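PDB 3MZK: COPII coat assembly protein SEC16 from Saccharomyces cerevisiae, which helps to initiate assembly of the COPII coat at the endoplasmic reticulum and takes part in cargo selection and in autophagy. Local coordinates for residues 80-83 / 84-87; 98-101 / 102-105. All coordinates share one frame; numbering follows the deposited sequence.

Contact 1 (80-83 / 84-87)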
loop_
_atom_site.group_PDB
_atom_site.type_symbol
_atom_site.label_atom_id
_atom_site.label_comp_id
_atom_site.label_asym_id
_atom_site.label_seq_id
_atom_site.Cartn_x
_atom_site.Cartn_y
_atom_site.Cartn_z
ATOM N N LEU B 80 31.082 2.992 -25.866
ATOM C CA LEU B 80 30.536 4.094 -25.087
ATOM C C LEU B 80 31.155 4.185 -23.697
ATOM O O LEU B 80 31.637 5.246 -23.297
ATOM C CB LEU B 80 29.014 3.992 -24.991
ATOM C CG LEU B 80 28.346 5.108 -24.188
ATOM C CD1 LEU B 80 28.804 6.464 -24.677
ATOM C CD2 LEU B 80 26.839 4.991 -24.264
ATOM N N THR B 81 31.145 3.078 -22.962
ATOM C CA THR B 81 31.701 3.064 -21.613
ATOM C C THR B 81 33.161 3.502 -21.611
ATOM O O THR B 81 33.596 4.230 -20.719
ATOM C CB THR B 81 31.592 1.677 -20.942
ATOM O OG1 THR B 81 30.335 1.071 -21.268
ATOM C CG2 THR B 81 31.703 1.818 -19.429
ATOM N N LYS B 82 33.913 3.054 -22.611
ATOM C CA LYS B 82 35.313 3.436 -22.741
ATOM C C LYS B 82 35.439 4.909 -23.127
ATOM O O LYS B 82 36.295 5.627 -22.606
ATOM C CB LYS B 82 36.019 2.555 -23.775
ATOM C CG LYS B 82 37.530 2.726 -23.804
ATOM C CD LYS B 82 38.138 2.125 -25.064
ATOM C CE LYS B 82 37.860 0.632 -25.170
ATOM N NZ LYS B 82 38.392 0.055 -26.440
ATOM N N TRP B 83 34.579 5.356 -24.038
ATOM C CA TRP B 83 34.598 6.742 -24.489
ATOM C C TRP B 83 34.359 7.716 -23.340
ATOM O O TRP B 83 34.974 8.778 -23.281
ATOM C CB TRP B 83 33.568 6.964 -25.596
ATOM C CG TRP B 83 33.504 8.383 -26.075
ATOM C CD1 TRP B 83 34.207 8.933 -27.106
ATOM C CD2 TRP B 83 32.695 9.433 -25.535
ATOM N NE1 TRP B 83 33.884 10.259 -27.243
ATOM C CE2 TRP B 83 32.959 10.591 -26.291
ATOM C CE3 TRP B 83 31.773 9.505 -24.487
ATOM C CZ2 TRP B 83 32.332 11.808 -26.032
ATOM C CZ3 TRP B 83 31.152 10.712 -24.232
ATOM C CH2 TRP B 83 31.435 11.849 -25.002
ATOM N N MET B 84 33.464 7.351 -22.428
ATOM C CA MET B 84 33.204 8.175 -21.250
ATOM C C MET B 84 34.425 8.256 -20.340
ATOM O O MET B 84 34.780 9.333 -19.866
ATOM C CB MET B 84 31.990 7.663 -20.470
ATOM C CG MET B 84 30.702 7.666 -21.270
ATOM S SD MET B 84 29.232 7.930 -20.261
ATOM C CE MET B 84 29.544 9.572 -19.619
ATOM N N GLU B 85 35.061 7.115 -20.094
ATOM C CA GLU B 85 36.303 7.098 -19.329
ATOM C C GLU B 85 37.291 8.089 -19.935
ATOM O O GLU B 85 37.739 9.030 -19.275
ATOM C CB GLU B 85 36.932 5.705 -19.340
ATOM C CG GLU B 85 36.269 4.665 -18.460
ATOM C CD GLU B 85 36.958 3.312 -18.565
ATOM O OE1 GLU B 85 37.916 3.192 -19.361
ATOM O OE2 GLU B 85 36.543 2.371 -17.855
ATOM N N THR B 86 37.619 7.868 -21.203
ATOM C CA THR B 86 38.577 8.701 -21.913
ATOM C C THR B 86 38.242 10.175 -21.794
ATOM O O THR B 86 39.058 10.972 -21.330
ATOM C CB THR B 86 38.615 8.345 -23.402
ATOM O OG1 THR B 86 38.858 6.940 -23.552
ATOM C CG2 THR B 86 39.708 9.129 -24.103
ATOM N N THR B 87 37.034 10.527 -22.219
ATOM C CA THR B 87 36.590 11.914 -22.230
ATOM C C THR B 87 36.698 12.549 -20.851
ATOM O O THR B 87 37.263 13.635 -20.702
ATOM C CB THR B 87 35.138 12.032 -22.722
ATOM O OG1 THR B 87 35.019 11.437 -24.020
ATOM C CG2 THR B 87 34.727 13.490 -22.795
#
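Trp83 lays one face of its indole against Thr87, one turn further along helix 77-94. The ring is swung toward Thr87 because CG stands anti to the backbone N (chi1 178°), and the hydroxyl OG1 of Thr87 lies over its centre, 3.2 Å above the Trp83 ring plane. CB of Thr87 stands farther back, 4.2 Å from the centroid of the six-membered ring. The proton of OG1 goes to the backbone, 2.8 Å from Trp83 O. That carbonyl is gripped twice, since Thr87 N reaches it from the other face of its plane. Lys82 O is likewise shared by Thr86 N, in a nearly straight bond, and by Thr86 OG1 at 3.0 Å, the hydroxyl approaching from above the carbonyl plane. Beside the indole, Met84 CG touches Trp83 CE3 at 3.9 Å and Leu80 CD1 at 4.1 Å. Trp83 NE1 is hydrogen-bonded to Ser65 OG. An alanine in place of Trp83 would probably strip the indole from the Thr87 hydroxyl and Met84 CG, and leave Ser65 without its indole partner. Phe66 meets the indole edge-to-face, and Leu80 and Met84 pack this side of helix 77-94 against both helices 101-111 and 330-344.

Contact 2 (98-101 / 102-105); sequences TDMT and IWQL
An Asx turn opens helix 101-111, with Met100 at the N-cap position and Asp99 just before it. OD1 of Asp99 accepts the backbone N of Thr101 at 2.9 Å, nearly along its own C-O bond, and also the hydroxyl OG1 of Thr101 at 2.8 Å, on the syn side. The two donors hold the carboxylate in place over the start of the helix, and OD2 forms a salt bridge with Lys253, a second grip that would probably favour the charged form. The regular helix bonds begin at once: Gln104 N donates to Met100 O at 170°, and Leu105 N to Thr101 O. Alongside, the side chain of Gln104 runs back past the carbonyl of Met100, bringing its carbonyl oxygen OE1 within 3.9 Å of Met100 CB.

Met100 folds across Trp103. Its chain bends at both chi2 (-70°) and chi3, which turns the methyl back to the pyrrole part of the indole, CE lying 3.5 Å from Trp103 CD1. The sulfur follows in an oblique Met-aromatic contact, SD being 4.8 Å from the centroid of the five-membered ring. Ile88 and Ile91 of helix 77-94 also pack on Met100, and Trp335 meets Trp103 edge-to-face, so the Met100-Trp103 pair is packed among apolar and aromatic side chains. A water bridges the first turn: it accepts from Trp103 N at 2.8 Å and donates to Asp99 O at 3.1 Å.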
loop_
_atom_site.group_PDB
_atom_site.type_symbol
_atom_site.label_atom_id
_atom_site.label_comp_id
_atom_site.label_asym_id
_atom_site.label_seq_id
_atom_site.Cartn_x
_atom_site.Cartn_y
_atom_site.Cartn_z
ATOM N N THR B 98 36.601 22.174 -13.942
ATOM C CA THR B 98 35.323 21.694 -14.465
ATOM C C THR B 98 34.611 20.720 -13.520
ATOM O O THR B 98 35.167 19.686 -13.135
ATOM C CB THR B 98 35.493 21.022 -15.845
ATOM O OG1 THR B 98 35.841 22.010 -16.824
ATOM C CG2 THR B 98 34.201 20.334 -16.261
ATOM N N ASP B 99 33.374 21.059 -13.159
ATOM C CA ASP B 99 32.549 20.212 -12.303
ATOM C C ASP B 99 32.120 18.954 -13.053
ATOM O O ASP B 99 31.413 19.029 -14.055
ATOM C CB ASP B 99 31.325 20.985 -11.810
ATOM C CG ASP B 99 30.541 20.231 -10.745
ATOM O OD1 ASP B 99 30.480 18.982 -10.807
ATOM O OD2 ASP B 99 29.979 20.890 -9.841
ATOM N N MET B 100 32.546 17.794 -12.559
ATOM C CA MET B 100 32.355 16.544 -13.284
ATOM C C MET B 100 31.228 15.684 -12.720
ATOM O O MET B 100 31.064 14.536 -13.126
ATOM C CB MET B 100 33.658 15.750 -13.287
ATOM C CG MET B 100 34.871 16.558 -13.725
ATOM S SD MET B 100 34.842 16.968 -15.474
ATOM C CE MET B 100 34.798 15.334 -16.203
ATOM N N THR B 101 30.454 16.241 -11.792
ATOM C CA THR B 101 29.341 15.523 -11.185
ATOM C C THR B 101 28.450 14.826 -12.219
ATOM O O THR B 101 28.286 13.604 -12.182
ATOM C CB THR B 101 28.469 16.459 -10.322
ATOM O OG1 THR B 101 29.256 17.015 -9.260
ATOM C CG2 THR B 101 27.283 15.697 -9.730
ATOM N N ILE B 102 27.875 15.607 -13.131
ATOM C CA ILE B 102 26.963 15.075 -14.143
ATOM C C ILE B 102 27.632 14.037 -15.041
ATOM O O ILE B 102 27.049 12.994 -15.347
ATOM C CB ILE B 102 26.382 16.200 -15.021
ATOM C CG1 ILE B 102 25.459 17.092 -14.193
ATOM C CG2 ILE B 102 25.635 15.625 -16.215
ATOM C CD1 ILE B 102 25.076 18.367 -14.892
ATOM N N TRP B 103 28.851 14.334 -15.473
ATOM C CA TRP B 103 29.634 13.378 -16.241
ATOM C C TRP B 103 29.664 12.028 -15.529
ATOM O O TRP B 103 29.261 11.003 -16.082
ATOM C CB TRP B 103 31.066 13.885 -16.420
ATOM C CG TRP B 103 31.251 14.835 -17.560
ATOM C CD1 TRP B 103 31.634 16.143 -17.488
ATOM C CD2 TRP B 103 31.070 14.546 -18.951
ATOM N NE1 TRP B 103 31.702 16.686 -18.748
ATOM C CE2 TRP B 103 31.359 15.727 -19.663
ATOM C CE3 TRP B 103 30.690 13.405 -19.660
ATOM C CZ2 TRP B 103 31.279 15.797 -21.050
ATOM C CZ3 TRP B 103 30.612 13.478 -21.039
ATOM C CH2 TRP B 103 30.907 14.665 -21.719
ATOM N N GLN B 104 30.136 12.046 -14.288
ATOM C CA GLN B 104 30.360 10.828 -13.526
ATOM C C GLN B 104 29.061 10.150 -13.111
ATOM O O GLN B 104 29.001 8.922 -12.993
ATOM C CB GLN B 104 31.230 11.129 -12.306
ATOM C CG GLN B 104 32.661 11.493 -12.672
ATOM C CD GLN B 104 33.415 12.150 -11.538
ATOM O OE1 GLN B 104 32.841 12.880 -10.729
ATOM N NE2 GLN B 104 34.714 11.894 -11.473
ATOM N N LEU B 105 28.023 10.948 -12.888
ATOM C CA LEU B 105 26.719 10.408 -12.534
ATOM C C LEU B 105 26.163 9.574 -13.680
ATOM O O LEU B 105 25.721 8.440 -13.479
ATOM C CB LEU B 105 25.754 11.535 -12.190
ATOM C CG LEU B 105 24.311 11.103 -11.938
ATOM C CD1 LEU B 105 24.260 10.067 -10.836
ATOM C CD2 LEU B 105 23.440 12.307 -11.594
HETATM O O HOH W 1 29.456 17.059 -15.350
#

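How the contacts relate
Running from the N terminus, the chain first forms contact 1 within helix 77-94, then passes through the connection after that helix to contact 2 at the start of helix 101-111. Both are local and stand in series: neither encloses nor crosses the other, and each joins residues about one turn apart. Their centres lie about 13 Å apart, because the second helix folds back beside the first. There the two meet directly, with Met84 CE 3.8 Å from Trp103 O and Thr87 CG2 4.1 Å from Trp103 CH2. Together they tie two successive helices of the Sec16 mid-region to each other, and to helices 330-344 and 294-303 from later in the chain.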